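Lipase (Photobacterium sp. M37, PDB 2ORY) probably hydrolyses the ester bonds of triacylglycerols to release fatty acids, acting as a cold-adapted class 3 lipase of the alpha/beta hydrolase fold. Local coordinates at residues 98-103 and 267-271; 153-157 and 193-197; 43-47 and 322-327; 112-116 and 133-137; 260-264 and 301-307. Residues are numbered along the deposited sequence.

Along the chain, contact 3 joins the most distant segments and encloses the other four. Within it, contact 1 encloses contacts 4 and 2, in series, while contact 5 crosses contact 1. In space, contacts 1 and 5 cluster: their centres are 14 Å apart and helices 265-278 and 304-319 touch. Contacts 2 and 4 form another cluster, centres 15 Å apart, both against helix 175-189. Contact 2 lies across the chain's centre from contacts 1 and 5, and contact 4 across it from contact 5. Contact 3, its centre 29 to 33 Å from the other four, ties the N-terminal region to the C-terminal one. Trp100 of contact 1 touches the probably catalytic Ser174 and His312.

Contact 1: 98-103 and 267-271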
# COMPACT_ATOMS: atom_id res chain seq x y z
N SER A 98 8.73 0.61 13.22
CA SER A 98 8.75 1.54 14.36
C SER A 98 9.15 2.95 13.94
O SER A 98 8.69 3.93 14.52
CB SER A 98 9.71 1.02 15.45
OG SER A 98 9.62 1.79 16.63
N ASP A 99 10.00 3.06 12.92
CA ASP A 99 10.45 4.36 12.45
C ASP A 99 9.44 5.09 11.56
O ASP A 99 9.09 6.22 11.87
CB ASP A 99 11.79 4.25 11.72
CG ASP A 99 12.94 3.82 12.66
OD1 ASP A 99 12.67 3.59 13.85
OD2 ASP A 99 14.09 3.72 12.20
N TRP A 100 8.99 4.46 10.47
CA TRP A 100 8.05 5.14 9.58
C TRP A 100 6.59 5.12 10.03
O TRP A 100 5.81 5.97 9.61
CB TRP A 100 8.15 4.60 8.14
CG TRP A 100 7.74 3.18 7.96
CD1 TRP A 100 8.55 2.08 7.96
CD2 TRP A 100 6.39 2.68 7.80
NE1 TRP A 100 7.80 0.94 7.82
CE2 TRP A 100 6.48 1.27 7.72
CE3 TRP A 100 5.13 3.29 7.72
CZ2 TRP A 100 5.34 0.45 7.57
CZ3 TRP A 100 4.00 2.47 7.56
CH2 TRP A 100 4.12 1.07 7.48
N LEU A 101 6.22 4.18 10.89
CA LEU A 101 4.84 4.11 11.38
C LEU A 101 4.67 4.71 12.79
O LEU A 101 3.95 5.69 12.97
CB LEU A 101 4.35 2.65 11.35
CG LEU A 101 2.93 2.45 11.89
CD1 LEU A 101 1.93 3.08 10.92
CD2 LEU A 101 2.63 0.96 12.07
N PHE A 102 5.32 4.13 13.80
CA PHE A 102 5.19 4.66 15.16
C PHE A 102 5.60 6.13 15.33
O PHE A 102 5.02 6.85 16.12
CB PHE A 102 6.02 3.83 16.15
CG PHE A 102 5.51 2.44 16.39
CD1 PHE A 102 4.49 1.91 15.62
CD2 PHE A 102 6.07 1.66 17.39
CE1 PHE A 102 4.02 0.62 15.84
CE2 PHE A 102 5.62 0.37 17.63
CZ PHE A 102 4.59 -0.15 16.85
N ASN A 103 6.62 6.58 14.60
CA ASN A 103 7.06 7.97 14.74
C ASN A 103 6.40 8.96 13.78
O ASN A 103 6.93 10.05 13.54
CB ASN A 103 8.58 8.05 14.60
CG ASN A 103 9.29 7.52 15.81
OD1 ASN A 103 9.63 8.27 16.73
ND2 ASN A 103 9.52 6.21 15.83
N GLN A 267 9.57 0.96 22.59
CA GLN A 267 8.40 0.77 21.74
C GLN A 267 7.09 0.91 22.54
O GLN A 267 6.08 1.39 22.02
CB GLN A 267 8.45 -0.60 21.07
CG GLN A 267 9.15 -0.59 19.72
CD GLN A 267 10.59 -0.10 19.77
OE1 GLN A 267 10.97 0.81 19.02
NE2 GLN A 267 11.39 -0.70 20.64
N ARG A 268 7.10 0.49 23.81
CA ARG A 268 5.90 0.62 24.65
C ARG A 268 5.58 2.09 24.81
O ARG A 268 4.42 2.47 24.80
CB ARG A 268 6.12 -0.01 26.03
CG ARG A 268 5.98 -1.51 26.06
CD ARG A 268 6.34 -2.03 27.45
NE ARG A 268 6.24 -3.48 27.52
CZ ARG A 268 5.09 -4.15 27.58
NH1 ARG A 268 3.94 -3.48 27.60
NH2 ARG A 268 5.09 -5.47 27.61
N ALA A 269 6.62 2.92 24.98
CA ALA A 269 6.44 4.37 25.11
C ALA A 269 5.89 4.95 23.79
O ALA A 269 5.01 5.82 23.81
CB ALA A 269 7.78 5.05 25.46
N LEU A 270 6.40 4.48 22.65
CA LEU A 270 5.90 4.97 21.36
C LEU A 270 4.43 4.58 21.17
O LEU A 270 3.63 5.40 20.72
CB LEU A 270 6.75 4.42 20.20
CG LEU A 270 8.03 5.19 19.87
CD1 LEU A 270 8.94 4.40 18.95
CD2 LEU A 270 7.63 6.48 19.22
N ILE A 271 4.08 3.35 21.52
CA ILE A 271 2.70 2.90 21.41
C ILE A 271 1.78 3.82 22.22
O ILE A 271 0.76 4.28 21.72
CB ILE A 271 2.52 1.46 21.93
CG1 ILE A 271 3.32 0.49 21.07
CG2 ILE A 271 1.05 1.09 21.91
CD1 ILE A 271 2.77 0.37 19.69
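Two helical segments run almost parallel here, with 17° between their directions, but their axes come no nearer than 11.4 Å, so side chains bridge the gap. The polar component is one hydrogen bond: Ser98 OG donates to Gln267 OE1 at 2.9 Å. Within the first segment, Asn103 ND2 donates to Ser98 O at 2.8 Å, bracing the wide, pi-type turn at 98-102 with a side chain where the backbone bond from Asn103 N to Ser98 O is weak at 3.4 Å.

The apolar component centres on Phe102. Its CZ lies 3.4 Å from Ile271 CD1 and its CD2 4.0 Å from Leu270 CB, while Gln267 CG approaches the ring edge, 4.2 Å from Phe102 CE2. Leu270 CD1 also packs 3.6 Å from Ser98 OG and 3.7 Å from Asn103 ND2.

Trp100, out of reach of helix 265-278, touches Ser174 and His312 of the probable catalytic triad. This placement is consistent with helix 97-102 being the lid of a class 3 lipase, as in fungal relatives. Apolar packing with one buried polar link, covering 279 Å², implies an interface that relies largely on hydrophobic contact, with the Ser98-Gln267 bond adding direction.

Contact 2: 153-157 and 193-197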
# COMPACT_ATOMS: atom_id res chain seq x y z
N LEU A 153 -3.17 11.32 -13.61
CA LEU A 153 -4.47 11.71 -14.15
C LEU A 153 -4.38 12.08 -15.63
O LEU A 153 -5.21 11.65 -16.44
CB LEU A 153 -5.05 12.87 -13.33
CG LEU A 153 -6.45 13.35 -13.73
CD1 LEU A 153 -7.39 12.17 -13.80
CD2 LEU A 153 -6.94 14.39 -12.75
N GLN A 154 -3.38 12.87 -16.00
CA GLN A 154 -3.20 13.24 -17.40
C GLN A 154 -2.96 11.99 -18.24
O GLN A 154 -3.53 11.85 -19.33
CB GLN A 154 -2.03 14.21 -17.54
CG GLN A 154 -2.25 15.55 -16.83
CD GLN A 154 -0.99 16.39 -16.75
OE1 GLN A 154 0.12 15.87 -16.85
NE2 GLN A 154 -1.16 17.69 -16.56
N PHE A 155 -2.13 11.07 -17.75
CA PHE A 155 -1.85 9.84 -18.50
C PHE A 155 -3.11 8.99 -18.76
O PHE A 155 -3.32 8.51 -19.87
CB PHE A 155 -0.82 8.97 -17.76
CG PHE A 155 -0.59 7.63 -18.40
CD1 PHE A 155 0.16 7.52 -19.57
CD2 PHE A 155 -1.16 6.48 -17.87
CE1 PHE A 155 0.33 6.29 -20.19
CE2 PHE A 155 -1.00 5.25 -18.48
CZ PHE A 155 -0.25 5.15 -19.65
N LEU A 156 -3.91 8.79 -17.72
CA LEU A 156 -5.13 8.00 -17.85
C LEU A 156 -6.09 8.65 -18.84
O LEU A 156 -6.63 7.99 -19.72
CB LEU A 156 -5.81 7.82 -16.49
CG LEU A 156 -5.07 7.06 -15.38
CD1 LEU A 156 -5.87 7.17 -14.07
CD2 LEU A 156 -4.87 5.60 -15.78
N ASN A 157 -6.31 9.96 -18.70
CA ASN A 157 -7.22 10.66 -19.59
C ASN A 157 -6.76 10.58 -21.04
O ASN A 157 -7.56 10.45 -21.95
CB ASN A 157 -7.39 12.11 -19.15
CG ASN A 157 -8.45 12.26 -18.06
OD1 ASN A 157 -9.59 11.82 -18.23
ND2 ASN A 157 -8.09 12.88 -16.94
N VAL A 193 -16.20 13.83 -14.26
CA VAL A 193 -15.77 15.21 -14.23
C VAL A 193 -14.39 15.35 -14.82
O VAL A 193 -14.19 16.11 -15.76
CB VAL A 193 -15.69 15.75 -12.80
CG1 VAL A 193 -15.24 17.22 -12.81
CG2 VAL A 193 -17.04 15.59 -12.12
N LYS A 194 -13.44 14.59 -14.28
CA LYS A 194 -12.08 14.68 -14.77
C LYS A 194 -11.55 13.32 -15.18
O LYS A 194 -10.38 13.18 -15.53
CB LYS A 194 -11.19 15.26 -13.67
CG LYS A 194 -11.65 16.60 -13.14
CD LYS A 194 -10.65 17.11 -12.13
CE LYS A 194 -11.02 18.49 -11.60
NZ LYS A 194 -10.01 18.96 -10.60
N LEU A 195 -12.42 12.31 -15.12
CA LEU A 195 -12.03 10.96 -15.49
C LEU A 195 -13.24 10.28 -16.13
O LEU A 195 -14.37 10.50 -15.70
CB LEU A 195 -11.61 10.15 -14.24
CG LEU A 195 -10.31 9.32 -14.23
CD1 LEU A 195 -10.47 8.14 -13.25
CD2 LEU A 195 -9.96 8.82 -15.62
N SER A 196 -13.01 9.44 -17.14
CA SER A 196 -14.11 8.73 -17.78
C SER A 196 -14.94 7.98 -16.75
O SER A 196 -14.40 7.33 -15.85
CB SER A 196 -13.61 7.73 -18.82
OG SER A 196 -14.68 6.94 -19.33
N GLN A 197 -16.25 8.05 -16.91
CA GLN A 197 -17.17 7.37 -16.00
C GLN A 197 -17.26 5.90 -16.41
O GLN A 197 -17.77 5.07 -15.66
CB GLN A 197 -18.56 8.03 -16.07
CG GLN A 197 -19.58 7.52 -15.04
CD GLN A 197 -19.35 8.04 -13.62
OE1 GLN A 197 -19.56 9.22 -13.33
NE2 GLN A 197 -18.93 7.14 -12.72
O HOH W 1 -10.70 9.20 -18.62
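Asn157 owes its bridging role to its rotamer. With chi1 at -84° its carboxamide swings off the helix toward the loop, and ND2 donates to Lys194 O at 2.7 Å with a well-aligned N-H...O angle of 154°. The same ND2 makes a weak bond to Leu153 O, 3.2 Å away within its own helix. The other end of the amide works through a water, which donates to Asn157 OD1 at 2.9 Å and accepts from Ser196 N at 2.8 Å, so one side chain serves two successive peptide groups of the loop.

Leu153 adopts the t,p rotamer, which brings its CD1 to 3.6 Å from Lys194 O and 4.1 Å from Leu195 CG. Leu195 sits between rotamer wells, chi1 at -132°, but its CD2 still reaches within 4.4 Å of Leu156 CB. Lys194, by contrast, has chi2 to chi4 all t, and its extended chain leads away from the helix. Ser196 OG turns to a different partner, Gly164 O.

The loop joins helix 175-189 to strand 199-206, an outermost strand of the mixed sheet, and is thereby fastened to helix 152-160. Helix 175-189 completes the apolar side: Leu187 touches both Leu156 and Leu195, and Trp186 touches Leu153.

Contact 3: 43-47 and 322-327; sequences TWKPF and MMDDIP
Two turns from opposite ends of an alpha/beta hydrolase chain pack together here: the loop between helix 30-43 and strand 52-63 meets the one joining helices 304-319 and 328-332. Closest in backbone are Lys45 and Asp325, with CA atoms 6.0 Å apart, and 332 Å² is buried in all.

After Thr43, Trp44 is extended (phi/psi -62/132) and opens a tight turn, in which Phe47 N donates to Trp44 O at 3.0 Å. Its indole, chi1 m (-76°) and chi2 32°, presents one face to Pro327, with Trp44 CZ2 3.4 Å from Pro327 CG and Trp44 CH2 4.3 Å from Ile326 CG2. Lys45 (-47/-61) extends in the m,t,t,t rotamer past Asp325. Its CD is 3.0 Å from Asp325 OD1, but Lys45 NZ stays 4.2 Å from that oxygen, beyond a salt bridge; the carboxylate is instead hydrogen-bonded to Tyr3. Pro46 (-51/-20) places CD 4.0 Å from Asp325 O and CG 4.5 Å from Met322 CE.

Opposite is a tight turn through Met323 (-50/-43) and Asp324 (-85/-3), in which Met322 O accepts from both Asp325 N (2.7 Å) and Ile326 N (2.9 Å). Asp325 (-102/-27; chi1 m, -66°, chi2 -68°) and extended Ile326 (-118/109) lead to Pro327, N-cap of helix 328-332, whose CD makes a CH-pi contact 3.7 Å from the centroid of the Trp44 six-membered ring, 19° off its normal.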
# COMPACT_ATOMS: atom_id res chain seq x y z
N THR A 43 9.95 -13.21 -16.03
CA THR A 43 10.39 -14.43 -15.37
C THR A 43 9.55 -14.89 -14.20
O THR A 43 9.46 -16.09 -13.93
CB THR A 43 11.84 -14.27 -14.90
OG1 THR A 43 11.91 -13.23 -13.92
CG2 THR A 43 12.75 -13.91 -16.09
N TRP A 44 8.93 -13.95 -13.49
CA TRP A 44 8.10 -14.31 -12.33
C TRP A 44 6.94 -15.18 -12.81
O TRP A 44 6.25 -14.84 -13.78
CB TRP A 44 7.55 -13.05 -11.67
CG TRP A 44 8.53 -12.27 -10.83
CD1 TRP A 44 9.87 -12.14 -11.04
CD2 TRP A 44 8.22 -11.44 -9.71
NE1 TRP A 44 10.42 -11.28 -10.11
CE2 TRP A 44 9.42 -10.83 -9.29
CE3 TRP A 44 7.03 -11.14 -9.02
CZ2 TRP A 44 9.47 -9.94 -8.21
CZ3 TRP A 44 7.08 -10.25 -7.95
CH2 TRP A 44 8.30 -9.66 -7.56
N LYS A 45 6.71 -16.30 -12.12
CA LYS A 45 5.62 -17.21 -12.49
C LYS A 45 4.29 -16.50 -12.75
O LYS A 45 3.74 -16.56 -13.86
CB LYS A 45 5.42 -18.28 -11.41
CG LYS A 45 6.56 -19.27 -11.24
CD LYS A 45 6.16 -20.35 -10.24
CE LYS A 45 7.33 -21.23 -9.81
NZ LYS A 45 6.96 -22.27 -8.79
N PRO A 46 3.74 -15.81 -11.74
CA PRO A 46 2.47 -15.11 -11.92
C PRO A 46 2.36 -14.17 -13.13
O PRO A 46 1.26 -13.86 -13.58
CB PRO A 46 2.29 -14.37 -10.59
CG PRO A 46 3.68 -14.17 -10.12
CD PRO A 46 4.33 -15.49 -10.43
N PHE A 47 3.49 -13.74 -13.68
CA PHE A 47 3.46 -12.85 -14.83
C PHE A 47 3.66 -13.57 -16.17
O PHE A 47 3.67 -12.93 -17.22
CB PHE A 47 4.53 -11.74 -14.70
CG PHE A 47 4.42 -10.91 -13.44
CD1 PHE A 47 3.18 -10.50 -12.95
CD2 PHE A 47 5.57 -10.52 -12.75
CE1 PHE A 47 3.08 -9.70 -11.79
CE2 PHE A 47 5.48 -9.73 -11.60
CZ PHE A 47 4.23 -9.32 -11.12
N MET A 322 2.60 -17.94 -1.86
CA MET A 322 3.36 -17.30 -2.91
C MET A 322 4.87 -17.30 -2.66
O MET A 322 5.64 -16.69 -3.42
CB MET A 322 2.86 -15.86 -3.09
CG MET A 322 1.46 -15.74 -3.68
SD MET A 322 1.45 -16.07 -5.43
CE MET A 322 1.83 -14.46 -6.08
N MET A 323 5.29 -18.00 -1.62
CA MET A 323 6.70 -18.08 -1.26
C MET A 323 7.59 -18.46 -2.44
O MET A 323 8.64 -17.86 -2.64
CB MET A 323 6.90 -19.07 -0.11
CG MET A 323 6.42 -18.55 1.24
SD MET A 323 7.23 -16.99 1.66
CE MET A 323 8.58 -17.54 2.69
N ASP A 324 7.17 -19.44 -3.23
CA ASP A 324 7.99 -19.85 -4.36
C ASP A 324 7.73 -18.99 -5.57
O ASP A 324 8.39 -19.16 -6.60
CB ASP A 324 7.70 -21.31 -4.69
CG ASP A 324 8.07 -22.24 -3.55
OD1 ASP A 324 7.48 -23.34 -3.47
OD2 ASP A 324 8.95 -21.88 -2.74
N ASP A 325 6.79 -18.06 -5.44
CA ASP A 325 6.42 -17.18 -6.55
C ASP A 325 6.97 -15.75 -6.51
O ASP A 325 7.12 -15.13 -7.57
CB ASP A 325 4.90 -17.14 -6.66
CG ASP A 325 4.31 -18.47 -7.05
OD1 ASP A 325 4.56 -18.89 -8.21
OD2 ASP A 325 3.63 -19.11 -6.21
N ILE A 326 7.26 -15.25 -5.31
CA ILE A 326 7.78 -13.89 -5.12
C ILE A 326 9.18 -13.93 -4.49
O ILE A 326 9.33 -14.23 -3.31
CB ILE A 326 6.82 -13.09 -4.24
CG1 ILE A 326 5.49 -12.96 -4.98
CG2 ILE A 326 7.43 -11.74 -3.87
CD1 ILE A 326 4.40 -12.21 -4.21
N PRO A 327 10.22 -13.59 -5.28
CA PRO A 327 11.64 -13.57 -4.90
C PRO A 327 12.02 -12.50 -3.90
O PRO A 327 12.65 -11.51 -4.24
CB PRO A 327 12.34 -13.37 -6.23
CG PRO A 327 11.41 -12.47 -6.95
CD PRO A 327 10.04 -13.05 -6.63

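Contact 4: 112-116 and 133-137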
# COMPACT_ATOMS: atom_id res chain seq x y z
N LYS A 112 -9.98 17.46 5.76
CA LYS A 112 -11.25 16.92 5.31
C LYS A 112 -11.03 16.41 3.90
O LYS A 112 -10.29 17.01 3.12
CB LYS A 112 -12.36 17.98 5.35
CG LYS A 112 -12.22 19.10 4.36
CD LYS A 112 -13.55 19.42 3.68
CE LYS A 112 -14.59 19.94 4.66
NZ LYS A 112 -15.95 20.00 4.01
N TRP A 113 -11.64 15.27 3.60
CA TRP A 113 -11.56 14.66 2.28
C TRP A 113 -12.05 15.73 1.31
O TRP A 113 -13.17 16.23 1.41
CB TRP A 113 -12.47 13.43 2.22
CG TRP A 113 -12.47 12.73 0.91
CD1 TRP A 113 -13.54 12.54 0.09
CD2 TRP A 113 -11.36 12.05 0.30
NE1 TRP A 113 -13.17 11.77 -1.00
CE2 TRP A 113 -11.84 11.46 -0.89
CE3 TRP A 113 -10.01 11.88 0.65
CZ2 TRP A 113 -11.01 10.72 -1.75
CZ3 TRP A 113 -9.18 11.14 -0.20
CH2 TRP A 113 -9.69 10.56 -1.39
N PRO A 114 -11.20 16.11 0.35
CA PRO A 114 -11.60 17.15 -0.60
C PRO A 114 -12.42 16.77 -1.82
O PRO A 114 -12.91 17.66 -2.51
CB PRO A 114 -10.26 17.80 -0.98
CG PRO A 114 -9.28 16.69 -0.87
CD PRO A 114 -9.74 15.87 0.31
N TYR A 115 -12.64 15.48 -2.06
CA TYR A 115 -13.36 15.10 -3.27
C TYR A 115 -14.80 14.64 -3.16
O TYR A 115 -15.38 14.22 -4.15
CB TYR A 115 -12.54 14.05 -4.03
CG TYR A 115 -11.09 14.45 -4.16
CD1 TYR A 115 -10.11 13.87 -3.35
CD2 TYR A 115 -10.72 15.45 -5.05
CE1 TYR A 115 -8.79 14.28 -3.44
CE2 TYR A 115 -9.41 15.86 -5.13
CZ TYR A 115 -8.45 15.28 -4.33
OH TYR A 115 -7.15 15.72 -4.41
N ALA A 116 -15.38 14.70 -1.97
CA ALA A 116 -16.77 14.32 -1.77
C ALA A 116 -17.23 14.69 -0.36
O ALA A 116 -16.43 14.74 0.57
CB ALA A 116 -16.96 12.83 -2.00
N LEU A 133 -0.84 11.20 -0.82
CA LEU A 133 -1.68 11.22 -2.03
C LEU A 133 -1.29 12.38 -2.96
O LEU A 133 -1.21 12.18 -4.17
CB LEU A 133 -3.17 11.37 -1.66
CG LEU A 133 -4.14 11.58 -2.83
CD1 LEU A 133 -4.07 10.39 -3.79
CD2 LEU A 133 -5.56 11.76 -2.30
N LYS A 134 -1.06 13.57 -2.39
CA LYS A 134 -0.68 14.75 -3.19
C LYS A 134 0.64 14.52 -3.92
O LYS A 134 0.79 14.95 -5.06
CB LYS A 134 -0.57 16.03 -2.33
CG LYS A 134 -1.90 16.44 -1.65
CD LYS A 134 -3.08 16.59 -2.64
CE LYS A 134 -4.32 15.73 -2.27
NZ LYS A 134 -4.95 16.06 -0.94
N THR A 135 1.58 13.84 -3.28
CA THR A 135 2.84 13.55 -3.95
C THR A 135 2.59 12.59 -5.12
O THR A 135 3.22 12.71 -6.16
CB THR A 135 3.87 12.93 -2.99
OG1 THR A 135 3.44 11.61 -2.60
CG2 THR A 135 4.00 13.78 -1.75
N LEU A 136 1.67 11.63 -4.95
CA LEU A 136 1.35 10.70 -6.05
C LEU A 136 0.60 11.40 -7.20
O LEU A 136 0.73 11.02 -8.35
CB LEU A 136 0.50 9.51 -5.56
CG LEU A 136 1.14 8.56 -4.53
CD1 LEU A 136 0.17 7.44 -4.19
CD2 LEU A 136 2.43 7.98 -5.06
N GLN A 137 -0.20 12.42 -6.87
CA GLN A 137 -0.99 13.15 -7.86
C GLN A 137 -0.12 14.08 -8.68
O GLN A 137 -0.49 14.48 -9.78
CB GLN A 137 -2.10 13.98 -7.19
CG GLN A 137 -3.10 13.18 -6.36
CD GLN A 137 -4.12 14.08 -5.66
OE1 GLN A 137 -3.77 15.13 -5.12
NE2 GLN A 137 -5.39 13.65 -5.65
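This is a long-armed side-chain contact between the beginning of a hairpin connection and the helix that follows the hairpin. Segment 112-116 leaves strand 110-112, which pairs antiparallel with strand 124-126, and segment 133-137 belongs to helix 127-138. The backbones stay far apart: the nearest CA atoms, of Trp113 and Leu133, are separated by 11.3 Å, and only 157 Å² is buried.

Tyr115 and Gln137 reach toward each other to span the gap between them. The tyrosine hydroxyl accepts a hydrogen bond from Gln137, with NE2 3.0 Å from Tyr115 OH and a nearly straight angle of 163°. Lys134 lies beside it, CE 3.5 Å from Tyr115 OH, and its NZ reaches to 4.4 Å from Pro114 CG. Leu133 supplies the apolar part, since its CD2 is 4.2 Å from Trp113 CZ3 and 4.3 Å from Tyr115 CE1, touching both aromatic rings.

Helix 175-189 backs this group. Trp113 NE1 is hydrogen-bonded to Asp189, and the Tyr115 ring meets that of Trp186, which Gln137 also touches. The chemistry implies a link made by side-chain tips, one directional bond and light apolar packing, rather than by close backbone packing.

Contact 5: 260-264 and 301-307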
# COMPACT_ATOMS: atom_id res chain seq x y z
N SER A 260 6.17 -16.10 23.28
CA SER A 260 5.97 -14.81 23.92
C SER A 260 7.04 -13.81 23.51
O SER A 260 8.14 -13.80 24.07
CB SER A 260 5.99 -14.97 25.44
OG SER A 260 5.95 -13.70 26.08
N VAL A 261 6.72 -12.97 22.53
CA VAL A 261 7.63 -11.95 22.04
C VAL A 261 7.09 -10.59 22.44
O VAL A 261 6.09 -10.14 21.89
CB VAL A 261 7.75 -12.03 20.52
CG1 VAL A 261 8.46 -10.80 19.98
CG2 VAL A 261 8.52 -13.27 20.16
N LYS A 262 7.74 -9.92 23.38
CA LYS A 262 7.25 -8.62 23.83
C LYS A 262 8.06 -7.42 23.36
O LYS A 262 9.27 -7.52 23.14
CB LYS A 262 7.16 -8.59 25.36
CG LYS A 262 6.48 -9.80 25.97
CD LYS A 262 6.55 -9.76 27.49
CE LYS A 262 6.36 -11.15 28.08
NZ LYS A 262 7.37 -12.10 27.52
N PRO A 263 7.40 -6.27 23.22
CA PRO A 263 8.03 -5.01 22.78
C PRO A 263 8.93 -4.42 23.87
O PRO A 263 8.60 -4.48 25.06
CB PRO A 263 6.83 -4.11 22.51
CG PRO A 263 5.83 -4.57 23.58
CD PRO A 263 5.97 -6.08 23.52
N LEU A 264 10.07 -3.87 23.46
CA LEU A 264 10.99 -3.23 24.40
C LEU A 264 10.27 -2.00 24.93
O LEU A 264 9.29 -1.54 24.34
CB LEU A 264 12.30 -2.81 23.70
CG LEU A 264 13.13 -3.98 23.15
CD1 LEU A 264 14.29 -3.46 22.27
CD2 LEU A 264 13.64 -4.83 24.33
N LEU A 301 12.09 -15.89 15.75
CA LEU A 301 12.27 -14.44 15.86
C LEU A 301 11.72 -13.92 17.18
O LEU A 301 10.56 -13.54 17.26
CB LEU A 301 11.58 -13.75 14.68
CG LEU A 301 11.82 -14.41 13.30
CD1 LEU A 301 11.12 -13.63 12.22
CD2 LEU A 301 13.32 -14.50 13.00
N ILE A 302 12.58 -13.89 18.20
CA ILE A 302 12.14 -13.48 19.53
C ILE A 302 12.12 -12.00 19.82
O ILE A 302 11.74 -11.60 20.93
CB ILE A 302 12.97 -14.16 20.63
CG1 ILE A 302 14.40 -13.61 20.59
CG2 ILE A 302 12.96 -15.67 20.44
CD1 ILE A 302 15.30 -14.08 21.70
N GLU A 303 12.56 -11.17 18.88
CA GLU A 303 12.52 -9.73 19.10
C GLU A 303 11.30 -9.15 18.40
O GLU A 303 11.08 -9.38 17.21
CB GLU A 303 13.79 -9.05 18.55
CG GLU A 303 15.05 -9.54 19.21
CD GLU A 303 16.28 -8.92 18.60
OE1 GLU A 303 16.51 -7.71 18.85
OE2 GLU A 303 17.01 -9.64 17.87
N TYR A 304 10.50 -8.41 19.17
CA TYR A 304 9.29 -7.76 18.67
C TYR A 304 9.47 -7.13 17.27
O TYR A 304 8.76 -7.49 16.32
CB TYR A 304 8.86 -6.69 19.68
CG TYR A 304 7.47 -6.13 19.48
CD1 TYR A 304 6.34 -6.83 19.92
CD2 TYR A 304 7.28 -4.92 18.84
CE1 TYR A 304 5.03 -6.31 19.72
CE2 TYR A 304 6.00 -4.40 18.62
CZ TYR A 304 4.88 -5.10 19.06
OH TYR A 304 3.63 -4.57 18.82
N LEU A 305 10.41 -6.20 17.13
CA LEU A 305 10.62 -5.55 15.83
C LEU A 305 10.96 -6.51 14.69
O LEU A 305 10.58 -6.28 13.55
CB LEU A 305 11.71 -4.49 15.96
CG LEU A 305 11.35 -3.32 16.87
CD1 LEU A 305 12.48 -2.35 16.95
CD2 LEU A 305 10.13 -2.62 16.35
N VAL A 306 11.69 -7.58 15.01
CA VAL A 306 12.06 -8.56 13.99
C VAL A 306 10.82 -9.37 13.61
O VAL A 306 10.53 -9.57 12.42
CB VAL A 306 13.21 -9.49 14.52
CG1 VAL A 306 13.64 -10.47 13.44
CG2 VAL A 306 14.42 -8.64 14.96
N GLN A 307 10.07 -9.81 14.62
CA GLN A 307 8.84 -10.57 14.40
C GLN A 307 7.84 -9.71 13.60
O GLN A 307 7.12 -10.21 12.73
CB GLN A 307 8.22 -10.92 15.76
CG GLN A 307 6.92 -11.70 15.69
CD GLN A 307 7.15 -13.15 15.32
OE1 GLN A 307 6.50 -13.68 14.42
NE2 GLN A 307 8.07 -13.80 16.02
O HOH W 2 11.33 -7.49 21.69
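Val261, with 99 Å² covered, is the residue most deeply engaged. Its CB points at the opposite segment, and its two methyls press against the backbone leading into helix 304-319. Val261 CG1 lies 3.2 Å from Tyr304 N and 3.5 Å from Ile302 O, while Val261 CG2 is 3.6 Å from Leu301 O. The paired CA atoms of Val261 and Ile302 are 5.4 Å apart, so the valine fits directly onto the turn before the helix.

Tyr304 follows with 82 Å². It is the first residue after the N-cap position, Glu303, and the helix it starts carries His312, the probable histidine of the Ser-His-Asp triad of this alpha/beta hydrolase fold; the contact joins the N-terminal end of that helix to the loop preceding helix 265-278. The tyrosine hydroxyl is bonded farther off, to Leu250 O.

Pro263, the third residue at 40 Å², lies on the Tyr304 ring: its CB is 3.6 Å from the Tyr304 ring centroid and only 9° off the normal, a CH-pi contact over the face. Pro263 CD is also 3.7 Å from Tyr304 CD1. Between these residues a water donates to Lys262 O at 2.5 Å and accepts from Tyr304 N at 2.8 Å.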